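Local atomic coordinates of amidase, hydantoinase/carbamoylase family (PDB entry 5TP4), a protein that probably hydrolyses N-carbamoyl-L-amino acids as a zinc-dependent amidase of the peptidase M20 family. Residues Ser66-Phe74 / Leu176-Pro187; Leu20-Ala28 / Gly100-Val108. All coordinates share one frame; numbering follows the deposited sequence. Where two conformers were deposited one is given.

Contact 1 (Ser66-Phe74 / Leu176-Pro187); sequences SVDAVGNLF and LDACGCRGTRAP
Unusually, D68 O is gripped from both faces of its carbonyl plane: G183 N, across the contact, donates from 2.9 Å well above that plane, and G71 N closes the type I turn D68–G71 from the other face. Next along the chain, A69 N returns a bond of 2.9 Å to R185 O, while G183 passes close enough for its CA to lie 3.3 Å from V67 O in a CA-H...O contact. The turn joins strands 64-67 and 73-77, making a beta hairpin at the edge of the large mixed sheet of this M20-family enzyme. Within it V70 N donates to D68 OD1, an Asx turn, and N72 N reaches the same oxygen from the opposite face of the carboxylate. The side chains of P187 and D68 cross at about a right angle, P187 CB coming to 3.4 Å from D68 OD2. R185 runs extended and then bends at chi3 (77°), which carries its guanidinium to the hairpin strands; there NH1 donates nearly in plane to S66 OG over 3.0 Å, and NH2 lies 3.6 Å from F74 CD1. At the far end L176, on a helix finished by a Schellman motif at G180, lays CD2 3.8 Å from G71 CA.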
loop_
_atom_site.group_PDB
_atom_site.type_symbol
_atom_site.label_atom_id
_atom_site.label_comp_id
_atom_site.label_asym_id
_atom_site.label_seq_id
_atom_site.Cartn_x
_atom_site.Cartn_y
_atom_site.Cartn_z
ATOM N N SER B 66 -33.226 -14.391 31.454
ATOM C CA SER B 66 -32.587 -15.685 31.264
ATOM C C SER B 66 -31.564 -15.549 30.143
ATOM O O SER B 66 -31.614 -14.607 29.347
ATOM C CB SER B 66 -33.612 -16.777 30.911
ATOM O OG SER B 66 -34.183 -16.553 29.621
ATOM N N VAL B 67 -30.640 -16.518 30.087
ATOM C CA VAL B 67 -29.710 -16.665 28.971
ATOM C C VAL B 67 -29.937 -18.021 28.323
ATOM O O VAL B 67 -30.343 -18.989 28.979
ATOM C CB VAL B 67 -28.222 -16.538 29.382
ATOM C CG1 VAL B 67 -27.856 -15.084 29.677
ATOM C CG2 VAL B 67 -27.912 -17.418 30.570
ATOM N N ASP B 68 -29.704 -18.080 27.008
ATOM C CA ASP B 68 -29.738 -19.361 26.311
ATOM C C ASP B 68 -28.338 -19.964 26.286
ATOM O O ASP B 68 -27.398 -19.428 26.886
ATOM C CB ASP B 68 -30.348 -19.215 24.916
ATOM C CG ASP B 68 -29.483 -18.409 23.939
ATOM O OD1 ASP B 68 -28.273 -18.183 24.190
ATOM O OD2 ASP B 68 -30.055 -17.990 22.908
ATOM N N ALA B 69 -28.188 -21.084 25.556
ATOM C CA ALA B 69 -26.970 -21.893 25.580
ATOM C C ALA B 69 -25.775 -21.225 24.914
ATOM O O ALA B 69 -24.656 -21.751 25.038
ATOM C CB ALA B 69 -27.222 -23.262 24.927
ATOM N N VAL B 70 -25.954 -20.072 24.266
ATOM C CA VAL B 70 -24.822 -19.313 23.744
ATOM C C VAL B 70 -24.746 -17.928 24.399
ATOM O O VAL B 70 -24.032 -17.032 23.929
ATOM C CB VAL B 70 -24.863 -19.242 22.202
ATOM C CG1 VAL B 70 -25.899 -18.244 21.690
ATOM C CG2 VAL B 70 -23.477 -18.936 21.623
ATOM N N GLY B 71 -25.429 -17.748 25.529
ATOM C CA GLY B 71 -25.286 -16.499 26.259
ATOM C C GLY B 71 -26.183 -15.375 25.800
ATOM O O GLY B 71 -26.075 -14.263 26.342
ATOM N N ASN B 72 -27.049 -15.600 24.813
ATOM C CA ASN B 72 -27.965 -14.528 24.418
ATOM C C ASN B 72 -28.832 -14.201 25.624
ATOM O O ASN B 72 -29.317 -15.110 26.305
ATOM C CB ASN B 72 -28.838 -14.939 23.240
ATOM C CG ASN B 72 -28.055 -15.135 21.940
ATOM O OD1 ASN B 72 -27.155 -14.365 21.614
ATOM N ND2 ASN B 72 -28.434 -16.164 21.170
ATOM N N LEU B 73 -28.977 -12.911 25.927
ATOM C CA LEU B 73 -29.583 -12.435 27.173
ATOM C C LEU B 73 -30.975 -11.894 26.870
ATOM O O LEU B 73 -31.109 -10.920 26.122
ATOM C CB LEU B 73 -28.703 -11.347 27.804
ATOM C CG LEU B 73 -29.054 -10.747 29.175
ATOM C CD1 LEU B 73 -29.225 -11.812 30.273
ATOM C CD2 LEU B 73 -27.937 -9.787 29.578
ATOM N N PHE B 74 -32.006 -12.522 27.451
ATOM C CA PHE B 74 -33.404 -12.205 27.178
ATOM C C PHE B 74 -34.121 -11.722 28.421
ATOM O O PHE B 74 -34.072 -12.378 29.458
ATOM C CB PHE B 74 -34.158 -13.441 26.695
ATOM C CG PHE B 74 -33.727 -13.891 25.342
ATOM C CD1 PHE B 74 -32.672 -14.790 25.212
ATOM C CD2 PHE B 74 -34.362 -13.410 24.202
ATOM C CE1 PHE B 74 -32.273 -15.198 23.954
ATOM C CE2 PHE B 74 -33.964 -13.833 22.933
ATOM C CZ PHE B 74 -32.906 -14.708 22.815
ATOM N N LEU B 176 -18.114 -18.512 28.172
ATOM C CA LEU B 176 -19.455 -18.489 28.757
ATOM C C LEU B 176 -19.423 -19.000 30.193
ATOM O O LEU B 176 -20.078 -18.431 31.078
ATOM C CB LEU B 176 -20.426 -19.329 27.924
ATOM C CG LEU B 176 -20.844 -18.774 26.558
ATOM C CD1 LEU B 176 -21.632 -19.842 25.740
ATOM C CD2 LEU B 176 -21.678 -17.504 26.722
ATOM N N ASP B 177 -18.669 -20.075 30.436
ATOM C CA ASP B 177 -18.570 -20.628 31.783
ATOM C C ASP B 177 -17.898 -19.640 32.734
ATOM O O ASP B 177 -18.322 -19.492 33.886
ATOM C CB ASP B 177 -17.809 -21.949 31.768
ATOM C CG ASP B 177 -18.589 -23.064 31.099
ATOM O OD1 ASP B 177 -19.832 -22.978 31.041
ATOM O OD2 ASP B 177 -17.960 -24.028 30.632
ATOM N N ALA B 178 -16.861 -18.946 32.259
ATOM C CA ALA B 178 -16.198 -17.930 33.077
ATOM C C ALA B 178 -17.127 -16.758 33.366
ATOM O O ALA B 178 -17.094 -16.186 34.463
ATOM C CB ALA B 178 -14.932 -17.442 32.376
ATOM N N CYS B 179 -17.950 -16.384 32.378
ATOM C CA CYS B 179 -18.957 -15.329 32.498
ATOM C C CYS B 179 -20.107 -15.738 33.411
ATOM O O CYS B 179 -20.768 -14.864 33.984
ATOM C CB CYS B 179 -19.478 -14.987 31.096
ATOM S SG CYS B 179 -21.070 -14.058 30.929
ATOM N N GLY B 180 -20.338 -17.039 33.576
ATOM C CA GLY B 180 -21.524 -17.518 34.265
ATOM C C GLY B 180 -22.789 -17.331 33.455
ATOM O O GLY B 180 -23.876 -17.218 34.025
ATOM N N CYS B 181 -22.687 -17.285 32.126
ATOM C CA CYS B 181 -23.882 -16.995 31.355
ATOM C C CYS B 181 -24.126 -18.041 30.269
ATOM O O CYS B 181 -24.690 -17.737 29.218
ATOM C CB CYS B 181 -23.815 -15.581 30.789
ATOM S SG CYS B 181 -22.360 -15.241 29.823
ATOM N N ARG B 182 -23.736 -19.285 30.523
ATOM C CA ARG B 182 -24.136 -20.419 29.687
ATOM C C ARG B 182 -25.494 -20.933 30.162
ATOM O O ARG B 182 -25.572 -21.686 31.137
ATOM C CB ARG B 182 -23.099 -21.537 29.761
ATOM C CG ARG B 182 -23.285 -22.540 28.650
ATOM C CD ARG B 182 -22.722 -23.890 28.960
ATOM N NE ARG B 182 -21.268 -23.986 28.877
ATOM C CZ ARG B 182 -20.602 -24.459 27.829
ATOM N NH1 ARG B 182 -21.252 -24.833 26.732
ATOM N NH2 ARG B 182 -19.277 -24.552 27.874
ATOM N N GLY B 183 -26.563 -20.545 29.469
ATOM C CA GLY B 183 -27.877 -21.058 29.804
ATOM C C GLY B 183 -28.017 -22.494 29.342
ATOM O O GLY B 183 -27.189 -23.022 28.590
ATOM N N THR B 184 -29.064 -23.165 29.850
ATOM C CA THR B 184 -29.329 -24.546 29.458
ATOM C C THR B 184 -30.271 -24.652 28.264
ATOM O O THR B 184 -30.319 -25.716 27.643
ATOM C CB THR B 184 -29.922 -25.354 30.625
ATOM O OG1 THR B 184 -31.053 -24.660 31.158
ATOM C CG2 THR B 184 -28.896 -25.549 31.737
ATOM N N ARG B 185 -30.977 -23.574 27.912
ATOM C CA ARG B 185 -32.028 -23.631 26.898
ATOM C C ARG B 185 -31.430 -23.513 25.498
ATOM O O ARG B 185 -30.607 -22.638 25.249
ATOM C CB ARG B 185 -33.027 -22.495 27.142
ATOM C CG ARG B 185 -34.170 -22.416 26.153
ATOM C CD ARG B 185 -35.165 -21.297 26.500
ATOM N NE ARG B 185 -34.683 -19.963 26.138
ATOM C CZ ARG B 185 -34.330 -19.020 27.013
ATOM N NH1 ARG B 185 -34.403 -19.262 28.316
ATOM N NH2 ARG B 185 -33.914 -17.829 26.588
ATOM N N ALA B 186 -31.830 -24.403 24.589
ATOM C CA ALA B 186 -31.311 -24.326 23.228
ATOM C C ALA B 186 -31.704 -22.993 22.597
ATOM O O ALA B 186 -32.851 -22.553 22.750
ATOM C CB ALA B 186 -31.869 -25.474 22.377
ATOM N N PRO B 187 -30.795 -22.320 21.880
ATOM C CA PRO B 187 -31.164 -21.037 21.264
ATOM C C PRO B 187 -32.205 -21.214 20.172
ATOM O O PRO B 187 -32.242 -22.223 19.468
ATOM C CB PRO B 187 -29.842 -20.514 20.687
ATOM C CG PRO B 187 -28.761 -21.269 21.462
ATOM C CD PRO B 187 -29.362 -22.622 21.712
HETATM O O HOH W 1 -31.362 -21.178 29.889
HETATM O O HOH W 2 -23.922 -24.340 25.870
#

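Contact 2 (Leu20-Ala28 / Gly100-Val108); sequences LWRSLADMA and GRFDGVYGV. With EDO (1,2-ethanediol), chain V.
L24 lays its branched end over the first turn of the facing helix, CD2 lying 4.0 Å from V105 CG2 and about as close to Y106 CA, while CD1 is directed between the rings of F102 and Y106. One turn further along, M27 and V105 run antiparallel alongside one another, and M27 CG comes to 3.7 Å from V105 CG2. The valine presents this methyl because CG2 stands anti to its backbone N, with CG1 in the tighter place between N and the carbonyl carbon. At the other end of the row L20 CD2 meets the edge of the Y106 ring. This is helix-to-helix packing of helix 17-28 against the start of helix 105-121, whose N-cap is G104. The loop before that cap carries D103, predicted to bind both zinc ions, and the contact lies close to the metal site, the V105 side chain about 8 Å from a bound zinc ion; E394 receives the backbone N-H groups of F102 and D103. No direct hydrogen bond joins the two segments, but one water donates to both L24 O (2.9 Å) and R101 O. On the W21 side, the indole and the F102 ring meet obliquely, planes at 42°, with W21 CZ3 3.9 Å from F102 CE2. An ethanediol, probably from the crystallisation liquor, sits between them and R101: its O2 lies over one face of the indole and donates to W21 O. In the conformer given, one of two deposited, R101 NE donates to its O1 at 3.0 Å, close to the guanidinium plane and nearly straight at 163°, NH1 is held by G36 O, and CD rests 3.9 Å from A28 CB.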
loop_
_atom_site.group_PDB
_atom_site.type_symbol
_atom_site.label_atom_id
_atom_site.label_comp_id
_atom_site.label_asym_id
_atom_site.label_seq_id
_atom_site.Cartn_x
_atom_site.Cartn_y
_atom_site.Cartn_z
ATOM N N LEU B 20 -33.823 7.534 29.916
ATOM C CA LEU B 20 -33.052 6.726 28.970
ATOM C C LEU B 20 -31.627 7.271 28.828
ATOM O O LEU B 20 -30.660 6.497 28.805
ATOM C CB LEU B 20 -33.780 6.687 27.617
ATOM C CG LEU B 20 -33.044 6.060 26.419
ATOM C CD1 LEU B 20 -32.499 4.665 26.703
ATOM C CD2 LEU B 20 -33.949 5.986 25.213
ATOM N N TRP B 21 -31.477 8.600 28.767
ATOM C CA TRP B 21 -30.147 9.193 28.642
ATOM C C TRP B 21 -29.284 8.852 29.850
ATOM O O TRP B 21 -28.103 8.524 29.700
ATOM C CB TRP B 21 -30.271 10.712 28.451
ATOM C CG TRP B 21 -28.966 11.414 28.211
ATOM C CD1 TRP B 21 -28.198 12.075 29.131
ATOM C CD2 TRP B 21 -28.283 11.535 26.952
ATOM N NE1 TRP B 21 -27.080 12.590 28.521
ATOM C CE2 TRP B 21 -27.105 12.262 27.189
ATOM C CE3 TRP B 21 -28.543 11.060 25.655
ATOM C CZ2 TRP B 21 -26.204 12.579 26.166
ATOM C CZ3 TRP B 21 -27.638 11.361 24.642
ATOM C CH2 TRP B 21 -26.483 12.113 24.907
ATOM N N ARG B 22 -29.874 8.883 31.049
ATOM C CA ARG B 22 -29.150 8.492 32.257
ATOM C C ARG B 22 -28.758 7.020 32.225
ATOM O O ARG B 22 -27.662 6.656 32.672
ATOM C CB ARG B 22 -30.005 8.799 33.489
ATOM N N SER B 23 -29.628 6.149 31.700
ATOM C CA SER B 23 -29.247 4.736 31.643
ATOM C C SER B 23 -28.075 4.530 30.693
ATOM O O SER B 23 -27.187 3.708 30.948
ATOM C CB SER B 23 -30.442 3.861 31.231
ATOM O OG SER B 23 -30.777 4.010 29.860
ATOM N N LEU B 24 -28.051 5.287 29.604
ATOM C CA LEU B 24 -26.914 5.236 28.695
ATOM C C LEU B 24 -25.645 5.740 29.363
ATOM O O LEU B 24 -24.567 5.173 29.170
ATOM C CB LEU B 24 -27.227 6.074 27.458
ATOM C CG LEU B 24 -28.148 5.293 26.513
ATOM C CD1 LEU B 24 -28.843 6.250 25.568
ATOM C CD2 LEU B 24 -27.313 4.247 25.752
ATOM N N ALA B 25 -25.749 6.835 30.106
ATOM C CA ALA B 25 -24.579 7.350 30.798
ATOM C C ALA B 25 -24.067 6.339 31.810
ATOM O O ALA B 25 -22.853 6.138 31.935
ATOM C CB ALA B 25 -24.920 8.668 31.486
ATOM N N ASP B 26 -24.982 5.702 32.551
ATOM C CA ASP B 26 -24.587 4.722 33.555
ATOM C C ASP B 26 -23.952 3.496 32.913
ATOM O O ASP B 26 -22.937 2.995 33.416
ATOM C CB ASP B 26 -25.795 4.301 34.405
ATOM C CG ASP B 26 -26.219 5.381 35.408
ATOM O OD1 ASP B 26 -25.397 6.241 35.785
ATOM O OD2 ASP B 26 -27.386 5.345 35.840
ATOM N N MET B 27 -24.516 3.014 31.796
ATOM C CA MET B 27 -23.950 1.826 31.161
ATOM C C MET B 27 -22.593 2.146 30.550
ATOM O O MET B 27 -21.670 1.323 30.601
ATOM C CB MET B 27 -24.913 1.267 30.111
ATOM C CG MET B 27 -24.449 -0.027 29.443
ATOM S SD MET B 27 -24.230 -1.419 30.586
ATOM C CE MET B 27 -25.958 -1.881 30.896
ATOM N N ALA B 28 -22.425 3.362 30.026
ATOM C CA ALA B 28 -21.136 3.728 29.456
ATOM C C ALA B 28 -20.020 3.794 30.492
ATOM O O ALA B 28 -18.842 3.799 30.111
ATOM C CB ALA B 28 -21.261 5.054 28.718
ATOM N N GLY B 100 -17.876 2.870 20.851
ATOM C CA GLY B 100 -18.588 4.073 21.211
ATOM C C GLY B 100 -19.630 3.820 22.299
ATOM O O GLY B 100 -19.949 2.690 22.658
ATOM N N ARG B 101 -20.139 4.924 22.836
ATOM C CA ARG B 101 -21.104 4.874 23.925
ATOM C C ARG B 101 -22.529 4.631 23.455
ATOM O O ARG B 101 -23.425 4.521 24.298
ATOM C CB ARG B 101 -21.019 6.179 24.730
ATOM C CG ARG B 101 -19.671 6.343 25.433
ATOM C CD ARG B 101 -19.611 7.595 26.316
ATOM N NE ARG B 101 -20.162 8.757 25.623
ATOM C CZ ARG B 101 -19.490 9.498 24.749
ATOM N NH1 ARG B 101 -18.229 9.206 24.455
ATOM N NH2 ARG B 101 -20.078 10.536 24.171
ATOM N N PHE B 102 -22.770 4.553 22.135
ATOM C CA PHE B 102 -24.123 4.327 21.637
ATOM C C PHE B 102 -24.273 3.086 20.771
ATOM O O PHE B 102 -25.368 2.541 20.713
ATOM C CB PHE B 102 -24.607 5.545 20.839
ATOM C CG PHE B 102 -24.660 6.794 21.662
ATOM C CD1 PHE B 102 -23.526 7.562 21.842
ATOM C CD2 PHE B 102 -25.825 7.150 22.306
ATOM C CE1 PHE B 102 -23.565 8.690 22.628
ATOM C CE2 PHE B 102 -25.875 8.279 23.077
ATOM C CZ PHE B 102 -24.745 9.050 23.247
ATOM N N ASP B 103 -23.211 2.643 20.092
ATOM C CA ASP B 103 -23.282 1.457 19.235
ATOM C C ASP B 103 -23.771 0.260 20.032
ATOM O O ASP B 103 -23.131 -0.139 21.016
ATOM C CB ASP B 103 -21.897 1.122 18.677
ATOM C CG ASP B 103 -21.501 1.959 17.503
ATOM O OD1 ASP B 103 -22.381 2.365 16.720
ATOM O OD2 ASP B 103 -20.280 2.171 17.337
ATOM N N GLY B 104 -24.854 -0.360 19.571
ATOM C CA GLY B 104 -25.406 -1.552 20.227
ATOM C C GLY B 104 -26.179 -1.277 21.488
ATOM O O GLY B 104 -27.328 -1.707 21.634
ATOM N N VAL B 105 -25.570 -0.557 22.423
ATOM C CA VAL B 105 -26.198 -0.342 23.714
ATOM C C VAL B 105 -27.461 0.489 23.575
ATOM O O VAL B 105 -28.422 0.278 24.324
ATOM C CB VAL B 105 -25.192 0.304 24.681
ATOM C CG1 VAL B 105 -24.673 1.618 24.093
ATOM C CG2 VAL B 105 -25.818 0.505 26.077
ATOM N N TYR B 106 -27.483 1.458 22.638
ATOM C CA TYR B 106 -28.680 2.285 22.478
ATOM C C TYR B 106 -29.924 1.422 22.264
ATOM O O TYR B 106 -30.950 1.641 22.911
ATOM C CB TYR B 106 -28.507 3.263 21.312
ATOM C CG TYR B 106 -29.819 3.905 20.895
ATOM C CD1 TYR B 106 -30.632 4.544 21.826
ATOM C CD2 TYR B 106 -30.240 3.861 19.573
ATOM C CE1 TYR B 106 -31.854 5.115 21.438
ATOM C CE2 TYR B 106 -31.418 4.441 19.187
ATOM C CZ TYR B 106 -32.228 5.055 20.120
ATOM O OH TYR B 106 -33.408 5.624 19.694
ATOM N N GLY B 107 -29.848 0.414 21.393
ATOM C CA GLY B 107 -31.044 -0.369 21.103
ATOM C C GLY B 107 -31.491 -1.268 22.247
ATOM O O GLY B 107 -32.694 -1.506 22.429
ATOM N N VAL B 108 -30.539 -1.781 23.031
ATOM C CA VAL B 108 -30.876 -2.566 24.212
ATOM C C VAL B 108 -31.557 -1.686 25.256
ATOM O O VAL B 108 -32.612 -2.035 25.797
ATOM C CB VAL B 108 -29.607 -3.231 24.775
ATOM C CG1 VAL B 108 -29.887 -3.955 26.114
ATOM C CG2 VAL B 108 -29.000 -4.185 23.726
HETATM C C1 EDO V . -24.061 8.332 26.680
HETATM O O1 EDO V . -22.942 9.227 26.734
HETATM C C2 EDO V . -25.365 9.122 26.792
HETATM O O2 EDO V . -25.591 9.500 28.155
HETATM O O HOH W 3 -23.947 3.552 26.857
#

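How the contacts relate
From the N terminus the chain first forms helix 17-28, then runs through helix 45-60 and the hairpin of strands 64-67 and 73-77 before strand 87-91 brings it to residues 100-108, where contact 2 closes a loop of 71 intervening residues. The hairpin therefore lies within that loop, yet its partner, 176-187, comes only after helix 105-121 and the helices that follow, so contact 1 closes later and the two loops cross. Contact 1 ties the hairpin to the end of helix 172-179 and its following loop; contact 2 packs helix 17-28 against the loop 100-104 and the start of helix 105-121, near the zinc site. Their centres are 22 Å apart, and helix 45-60 touches both.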